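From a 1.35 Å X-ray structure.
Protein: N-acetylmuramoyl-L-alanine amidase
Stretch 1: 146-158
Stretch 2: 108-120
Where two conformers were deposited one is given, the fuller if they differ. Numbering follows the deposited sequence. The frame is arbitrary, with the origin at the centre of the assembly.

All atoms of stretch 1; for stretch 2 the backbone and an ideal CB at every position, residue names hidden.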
ATOM      1  N   LEU A 146      -7.412   3.985  -9.681  1.00 15.08           N
ATOM      2  CA  LEU A 146      -7.147   2.611 -10.092  1.00 15.10           C
ATOM      3  C   LEU A 146      -8.215   2.129 -11.061  1.00 15.81           C
ATOM      4  O   LEU A 146      -7.907   1.536 -12.102  1.00 17.26           O
ATOM      5  CB  LEU A 146      -7.072   1.710  -8.858  1.00 15.78           C
ATOM      6  CG  LEU A 146      -5.845   1.933  -7.963  1.00 17.40           C
ATOM      7  CD1 LEU A 146      -6.017   1.335  -6.583  1.00 17.37           C
ATOM      8  CD2 LEU A 146      -4.614   1.334  -8.601  1.00 19.36           C
ATOM      9  N   ALA A 147      -9.483   2.398 -10.747  1.00 15.55           N
ATOM     10  CA  ALA A 147     -10.562   1.949 -11.621  1.00 16.26           C
ATOM     11  C   ALA A 147     -10.580   2.702 -12.945  1.00 17.29           C
ATOM     12  O   ALA A 147     -10.903   2.115 -13.987  1.00 18.81           O
ATOM     13  CB  ALA A 147     -11.905   2.084 -10.903  1.00 16.25           C
ATOM     14  N   ALA A 148     -10.223   3.990 -12.931  1.00 16.69           N
ATOM     15  CA  ALA A 148     -10.184   4.758 -14.170  1.00 17.49           C
ATOM     16  C   ALA A 148      -9.108   4.231 -15.103  1.00 19.32           C
ATOM     17  O   ALA A 148      -9.239   4.350 -16.327  1.00 21.41           O
ATOM     18  CB  ALA A 148      -9.947   6.240 -13.872  1.00 17.40           C
ATOM     19  N   SER A 149      -8.055   3.637 -14.543  0.59 19.24           N
ATOM     20  CA  SER A 149      -6.946   3.070 -15.299  0.59 20.15           C
ATOM     21  C   SER A 149      -7.273   1.710 -15.902  0.59 20.50           C
ATOM     22  O   SER A 149      -6.407   1.119 -16.558  0.59 21.44           O
ATOM     23  CB  SER A 149      -5.704   2.969 -14.406  0.59 20.62           C
ATOM     24  OG  SER A 149      -5.330   4.236 -13.875  0.59 21.11           O
ATOM     25  N   GLY A 150      -8.487   1.199 -15.703  1.00 20.44           N
ATOM     26  CA  GLY A 150      -8.900  -0.055 -16.296  1.00 22.91           C
ATOM     27  C   GLY A 150      -8.608  -1.278 -15.460  1.00 25.30           C
ATOM     28  O   GLY A 150      -8.965  -2.389 -15.873  1.00 32.91           O
ATOM     29  N   ILE A 151      -7.972  -1.116 -14.304  1.00 21.87           N
ATOM     30  CA  ILE A 151      -7.755  -2.224 -13.381  1.00 20.93           C
ATOM     31  C   ILE A 151      -9.087  -2.479 -12.688  1.00 19.49           C
ATOM     32  O   ILE A 151      -9.629  -1.562 -12.060  1.00 19.51           O
ATOM     33  CB  ILE A 151      -6.660  -1.889 -12.360  1.00 22.74           C
ATOM     34  CG1 ILE A 151      -5.375  -1.466 -13.070  1.00 28.26           C
ATOM     35  CG2 ILE A 151      -6.417  -3.073 -11.430  1.00 21.74           C
ATOM     36  CD1 ILE A 151      -4.424  -0.723 -12.167  1.00 28.66           C
ATOM     37  N   PRO A 152      -9.651  -3.680 -12.765  1.00 18.65           N
ATOM     38  CA  PRO A 152     -10.984  -3.892 -12.194  1.00 18.21           C
ATOM     39  C   PRO A 152     -10.926  -3.872 -10.677  1.00 17.58           C
ATOM     40  O   PRO A 152      -9.956  -4.349 -10.079  1.00 16.33           O
ATOM     41  CB  PRO A 152     -11.371  -5.286 -12.710  1.00 19.04           C
ATOM     42  CG  PRO A 152     -10.078  -5.973 -12.938  1.00 19.20           C
ATOM     43  CD  PRO A 152      -9.110  -4.905 -13.390  1.00 18.84           C
ATOM     44  N   PRO A 153     -11.930  -3.301 -10.017  1.00 18.48           N
ATOM     45  CA  PRO A 153     -12.037  -3.483  -8.566  1.00 17.42           C
ATOM     46  C   PRO A 153     -12.232  -4.955  -8.250  1.00 17.20           C
ATOM     47  O   PRO A 153     -12.884  -5.686  -9.003  1.00 18.30           O
ATOM     48  CB  PRO A 153     -13.271  -2.653  -8.189  1.00 21.05           C
ATOM     49  CG  PRO A 153     -14.018  -2.454  -9.462  1.00 41.75           C
ATOM     50  CD  PRO A 153     -13.005  -2.458 -10.564  1.00 23.89           C
ATOM     51  N   ALA A 154     -11.650  -5.383  -7.130  1.00 17.08           N
ATOM     52  CA  ALA A 154     -11.636  -6.791  -6.758  1.00 18.91           C
ATOM     53  C   ALA A 154     -13.038  -7.367  -6.755  1.00 22.20           C
ATOM     54  O   ALA A 154     -13.979  -6.752  -6.251  1.00 22.44           O
ATOM     55  CB  ALA A 154     -11.016  -6.977  -5.373  1.00 19.02           C
ATOM     56  N   THR A 155     -13.154  -8.571  -7.309  1.00 24.51           N
ATOM     57  CA  THR A 155     -14.417  -9.286  -7.410  1.00 27.28           C
ATOM     58  C   THR A 155     -14.710 -10.156  -6.194  1.00 51.38           C
ATOM     59  O   THR A 155     -15.799 -10.731  -6.112  1.00 34.14           O
ATOM     60  CB  THR A 155     -14.403 -10.179  -8.660  1.00 31.87           C
ATOM     61  OG1 THR A 155     -13.294 -11.087  -8.587  1.00 31.35           O
ATOM     62  CG2 THR A 155     -14.278  -9.339  -9.927  1.00 37.38           C
ATOM     63  N   TYR A 156     -13.777 -10.255  -5.247  1.00 25.29           N
ATOM     64  CA  TYR A 156     -13.836 -11.269  -4.203  1.00 24.62           C
ATOM     65  C   TYR A 156     -13.739 -10.727  -2.784  1.00 29.76           C
ATOM     66  O   TYR A 156     -13.880 -11.510  -1.838  1.00 26.61           O
ATOM     67  CB  TYR A 156     -12.733 -12.324  -4.413  1.00 23.81           C
ATOM     68  CG  TYR A 156     -11.325 -11.771  -4.299  1.00 21.33           C
ATOM     69  CD1 TYR A 156     -10.697 -11.173  -5.389  1.00 21.87           C
ATOM     70  CD2 TYR A 156     -10.631 -11.838  -3.099  1.00 22.62           C
ATOM     71  CE1 TYR A 156      -9.413 -10.664  -5.283  1.00 22.36           C
ATOM     72  CE2 TYR A 156      -9.342 -11.329  -2.985  1.00 22.90           C
ATOM     73  CZ  TYR A 156      -8.741 -10.743  -4.079  1.00 24.41           C
ATOM     74  OH  TYR A 156      -7.465 -10.234  -3.973  1.00 24.71           O
ATOM     75  N   ILE A 157     -13.493  -9.431  -2.600  1.00 23.62           N
ATOM     76  CA  ILE A 157     -13.407  -8.838  -1.272  1.00 23.42           C
ATOM     77  C   ILE A 157     -13.700  -7.355  -1.433  1.00 23.06           C
ATOM     78  O   ILE A 157     -13.443  -6.771  -2.490  1.00 26.54           O
ATOM     79  CB  ILE A 157     -12.019  -9.097  -0.627  1.00 25.35           C
ATOM     80  CG1 ILE A 157     -11.980  -8.561   0.811  1.00 28.43           C
ATOM     81  CG2 ILE A 157     -10.911  -8.490  -1.487  1.00 23.65           C
ATOM     82  CD1 ILE A 157     -10.714  -8.909   1.558  1.00 38.87           C
ATOM     83  N   GLY A 158     -14.270  -6.753  -0.391  1.00 22.07           N
ATOM     84  CA  GLY A 158     -14.578  -5.338  -0.408  1.00 23.06           C
ATOM     85  C   GLY A 158     -15.806  -5.011  -1.241  1.00 27.56           C
ATOM     86  O   GLY A 158     -16.508  -5.889  -1.755  1.00 26.78           O
ATOM     87  N   UNK A 108       0.153  -7.041  -2.429  1.00 15.25           N
ATOM     88  CA  UNK A 108      -0.594  -7.919  -3.317  1.00 16.18           C
ATOM     89  C   UNK A 108      -1.186  -9.050  -2.493  1.00 17.81           C
ATOM     90  O   UNK A 108      -0.611  -9.471  -1.485  1.00 19.07           O
ATOM     91  CB  UNK A 108       0.294  -8.462  -4.438  1.00 16.18           C
ATOM     92  N   UNK A 109      -2.333  -9.545  -2.939  1.00 18.36           N
ATOM     93  CA  UNK A 109      -3.206 -10.377  -2.133  1.00 19.40           C
ATOM     94  C   UNK A 109      -3.146 -11.835  -2.566  1.00 19.57           C
ATOM     95  O   UNK A 109      -2.664 -12.179  -3.651  1.00 18.30           O
ATOM     96  CB  UNK A 109      -4.645  -9.863  -2.213  1.00 19.40           C
ATOM     97  N   UNK A 110      -3.651 -12.693  -1.687  1.00 21.57           N
ATOM     98  CA  UNK A 110      -3.911 -14.076  -2.021  1.00 24.89           C
ATOM     99  C   UNK A 110      -5.369 -14.415  -1.795  1.00 28.96           C
ATOM    100  O   UNK A 110      -5.825 -14.477  -0.648  1.00 36.59           O
ATOM    101  CB  UNK A 110      -3.014 -15.005  -1.201  1.00 24.89           C
ATOM    102  N   UNK A 111      -6.118 -14.608  -2.876  1.00 26.43           N
ATOM    103  CA  UNK A 111      -7.518 -14.950  -2.788  1.00 24.89           C
ATOM    104  C   UNK A 111      -7.867 -16.090  -3.723  1.00 23.74           C
ATOM    105  O   UNK A 111      -6.984 -16.704  -4.339  1.00 25.15           O
ATOM    106  CB  UNK A 111      -8.384 -13.727  -3.098  1.00 24.89           C
ATOM    107  N   UNK A 112      -9.154 -16.398  -3.852  1.00 25.63           N
ATOM    108  CA  UNK A 112      -9.575 -17.469  -4.764  1.00 29.37           C
ATOM    109  C   UNK A 112      -9.079 -17.194  -6.171  1.00 27.11           C
ATOM    110  O   UNK A 112      -9.164 -16.057  -6.657  1.00 25.42           O
ATOM    111  CB  UNK A 112     -11.098 -17.616  -4.763  1.00 29.37           C
ATOM    112  N   UNK A 113      -8.541 -18.208  -6.853  1.00 25.17           N
ATOM    113  CA  UNK A 113      -7.833 -17.944  -8.119  1.00 24.70           C
ATOM    114  C   UNK A 113      -8.690 -17.327  -9.209  1.00 23.64           C
ATOM    115  O   UNK A 113      -8.139 -16.653 -10.088  1.00 24.89           O
ATOM    116  CB  UNK A 113      -7.237 -19.249  -8.651  1.00 24.70           C
ATOM    117  N   UNK A 114     -10.015 -17.510  -9.176  1.00 23.21           N
ATOM    118  CA  UNK A 114     -10.888 -16.911 -10.181  1.00 28.02           C
ATOM    119  C   UNK A 114     -11.195 -15.443  -9.908  1.00 23.31           C
ATOM    120  O   UNK A 114     -11.778 -14.781 -10.773  1.00 28.49           O
ATOM    121  CB  UNK A 114     -12.198 -17.698 -10.261  1.00 28.02           C
ATOM    122  N   UNK A 115     -10.828 -14.922  -8.744  1.00 21.95           N
ATOM    123  CA  UNK A 115     -11.070 -13.529  -8.411  1.00 21.06           C
ATOM    124  C   UNK A 115      -9.841 -12.691  -8.715  1.00 20.42           C
ATOM    125  O   UNK A 115      -8.715 -13.109  -8.456  1.00 20.47           O
ATOM    126  CB  UNK A 115     -11.463 -13.386  -6.939  1.00 21.06           C
ATOM    127  N   UNK A 116     -10.069 -11.506  -9.272  1.00 19.35           N
ATOM    128  CA  UNK A 116      -8.974 -10.607  -9.604  1.00 17.28           C
ATOM    129  C   UNK A 116      -9.377  -9.179  -9.289  1.00 16.74           C
ATOM    130  O   UNK A 116     -10.541  -8.885  -8.989  1.00 16.77           O
ATOM    131  CB  UNK A 116      -8.578 -10.744 -11.075  1.00 17.28           C
ATOM    132  N   UNK A 117      -8.399  -8.288  -9.345  1.00 15.72           N
ATOM    133  CA  UNK A 117      -8.648  -6.870  -9.194  1.00 14.93           C
ATOM    134  C   UNK A 117      -8.095  -6.320  -7.889  1.00 14.06           C
ATOM    135  O   UNK A 117      -7.548  -7.039  -7.051  1.00 15.38           O
ATOM    136  CB  UNK A 117     -10.151  -6.594  -9.279  1.00 14.93           C
ATOM    137  N   UNK A 118      -8.242  -5.005  -7.741  1.00 13.32           N
ATOM    138  CA  UNK A 118      -7.641  -4.260  -6.636  1.00 12.80           C
ATOM    139  C   UNK A 118      -8.641  -4.016  -5.506  1.00 13.32           C
ATOM    140  O   UNK A 118      -9.860  -3.990  -5.704  1.00 14.28           O
ATOM    141  CB  UNK A 118      -7.091  -2.925  -7.141  1.00 12.80           C
ATOM    142  N   UNK A 119      -8.108  -3.793  -4.308  1.00 13.34           N
ATOM    143  CA  UNK A 119      -8.909  -3.181  -3.256  1.00 14.81           C
ATOM    144  C   UNK A 119      -8.045  -2.251  -2.417  1.00 14.78           C
ATOM    145  O   UNK A 119      -6.839  -2.471  -2.248  1.00 16.19           O
ATOM    146  CB  UNK A 119      -9.556  -4.251  -2.375  1.00 14.81           C
ATOM    147  N   UNK A 120      -8.674  -1.175  -1.940  1.00 13.20           N
ATOM    148  CA  UNK A 120      -8.012  -0.124  -1.174  1.00 13.16           C
ATOM    149  C   UNK A 120      -8.525  -0.206   0.254  1.00 13.13           C
ATOM    150  O   UNK A 120      -9.728  -0.042   0.499  1.00 14.00           O
ATOM    151  CB  UNK A 120      -8.263   1.260  -1.777  1.00 13.16           C
TER

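Position 108 lies beyond the reach of stretch 1, whose atoms therefore say little about it; the residue is Ala108. At 109 the CA-to-CB bond points toward stretch 1, and the ideal CB sits 3.3 Å from Tyr156 OH. A short acceptor, acidic or amide, would suit the phenol. Asp109 is found, and Tyr156 OH donates to Asp109 OD2 at 2.7 Å.

Position 110 points away and could hold many residues; it is Gly110. At 111 an ideal CB would lie 2.6 Å from Tyr156 CE2, a clash, so glycine is expected, and Gly111 lets the ring lie close to the backbone.

At 112 phi is -57°, and the CB points sideways with nothing of stretch 1 near it. Proline is one of several possibilities; Pro112 places its CD 3.9 Å from Tyr156 CD2 and opens a type I turn. Positions 113 and 114 continue that turn without touching stretch 1. Phi of -61° at 113 again permits proline, and the residues are Pro113 and Thr114.

The turn closes at 115, where a CB would clash with Tyr156 CD1 at 2.8 Å. Gly115 avoids this, and its N bonds back to Pro112 O at 2.9 Å.

At 116 the CB points away, but a long side chain could return along Pro152. Arg116 does so, laying one guanidinium face over Pro152 CG, 3.5 Å from NH1. Its backbone O accepts from Thr155 N at 3.1 Å.

Position 117 has phi 110° and psi 177°, and its CB would fall 2.4 Å from Pro152 O; both facts demand glycine. Gly117 brings its CA within 3.0 Å of Pro152 O.

At 118 the backbone forms a single bridge with Pro153: the 118 N donates to Pro152 O at 3.0 Å, and Ala154 N donates to the 118 O at 2.7 Å. Leu146, Ala147, Ile151 and Pro153 offer an apolar setting for a large side chain, aliphatic or aromatic. Phe118 fits a flat ring between Leu146 CB, 3.6 Å from its centroid, and Pro153 CA, 3.9 Å away on the opposite face.

At 119 the ideal CB lies 4.3 Å from Ala154 CB and 4.5 Å from Ile157 CG2, so an aliphatic or aromatic group would suit. His119 presents a ring face to Ile157 CG2, 3.5 Å from the centroid, while a water links its ND1 to Tyr156 OH.

Position 120 points sideways, its ideal CB 5.3 Å from Leu146 CD1. A modest apolar group would suit, and Val120 brings CG2 to 3.8 Å from Leu146 CD1.

Stretch 2 108-120: ADGGPPTGRGFHV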
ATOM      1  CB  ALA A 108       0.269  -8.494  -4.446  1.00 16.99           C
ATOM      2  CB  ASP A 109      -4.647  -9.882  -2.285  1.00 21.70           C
ATOM      3  CG  ASP A 109      -5.532 -10.285  -1.134  1.00 32.90           C
ATOM      4  OD1 ASP A 109      -5.005 -10.661  -0.060  1.00 25.80           O
ATOM      5  OD2 ASP A 109      -6.763 -10.223  -1.319  1.00 27.63           O
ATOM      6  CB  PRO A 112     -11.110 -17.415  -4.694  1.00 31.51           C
ATOM      7  CG  PRO A 112     -11.429 -16.061  -4.156  1.00 43.73           C
ATOM      8  CD  PRO A 112     -10.305 -15.727  -3.226  1.00 25.31           C
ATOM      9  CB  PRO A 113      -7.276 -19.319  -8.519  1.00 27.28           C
ATOM     10  CG  PRO A 113      -8.087 -20.306  -7.748  1.00 32.51           C
ATOM     11  CD  PRO A 113      -8.479 -19.628  -6.467  1.00 32.81           C
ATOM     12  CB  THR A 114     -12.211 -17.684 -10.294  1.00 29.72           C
ATOM     13  OG1 THR A 114     -12.868 -17.707  -9.021  1.00 31.92           O
ATOM     14  CG2 THR A 114     -11.962 -19.116 -10.765  1.00 31.16           C
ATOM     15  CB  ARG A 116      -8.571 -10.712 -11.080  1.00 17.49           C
ATOM     16  CG  ARG A 116      -9.521 -10.005 -12.046  1.00 18.54           C
ATOM     17  CD  ARG A 116      -8.887  -9.779 -13.417  1.00 19.53           C
ATOM     18  NE  ARG A 116      -7.722  -8.906 -13.332  1.00 19.59           N
ATOM     19  CZ  ARG A 116      -7.401  -7.973 -14.229  1.00 20.38           C
ATOM     20  NH1 ARG A 116      -8.157  -7.768 -15.300  1.00 21.00           N
ATOM     21  NH2 ARG A 116      -6.315  -7.237 -14.048  1.00 20.51           N
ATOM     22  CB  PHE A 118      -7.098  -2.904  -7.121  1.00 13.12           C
ATOM     23  CG  PHE A 118      -8.177  -1.883  -7.397  1.00 13.71           C
ATOM     24  CD1 PHE A 118      -8.695  -1.095  -6.368  1.00 14.36           C
ATOM     25  CD2 PHE A 118      -8.689  -1.721  -8.677  1.00 14.04           C
ATOM     26  CE1 PHE A 118      -9.705  -0.174  -6.617  1.00 14.77           C
ATOM     27  CE2 PHE A 118      -9.700  -0.796  -8.931  1.00 14.72           C
ATOM     28  CZ  PHE A 118     -10.206  -0.019  -7.890  1.00 14.26           C
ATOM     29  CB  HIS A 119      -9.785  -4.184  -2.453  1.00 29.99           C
ATOM     30  CG  HIS A 119      -9.026  -5.227  -1.689  1.00 29.99           C
ATOM     31  ND1 HIS A 119      -8.272  -6.209  -2.299  1.00 29.99           N
ATOM     32  CD2 HIS A 119      -8.966  -5.485  -0.359  1.00 29.99           C
ATOM     33  CE1 HIS A 119      -7.751  -7.000  -1.377  1.00 29.99           C
ATOM     34  NE2 HIS A 119      -8.158  -6.583  -0.190  1.00 29.99           N
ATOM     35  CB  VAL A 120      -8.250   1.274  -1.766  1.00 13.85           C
ATOM     36  CG1 VAL A 120      -7.529   2.343  -0.924  1.00 14.39           C
ATOM     37  CG2 VAL A 120      -7.784   1.330  -3.222  1.00 14.32           C
TER
HETATM   38  O   HOH W   1     -12.656 -12.140 -11.134  1.00 40.65           O
HETATM   39  O   HOH W   2      -7.146  -7.344  -4.428  1.00 20.30           O
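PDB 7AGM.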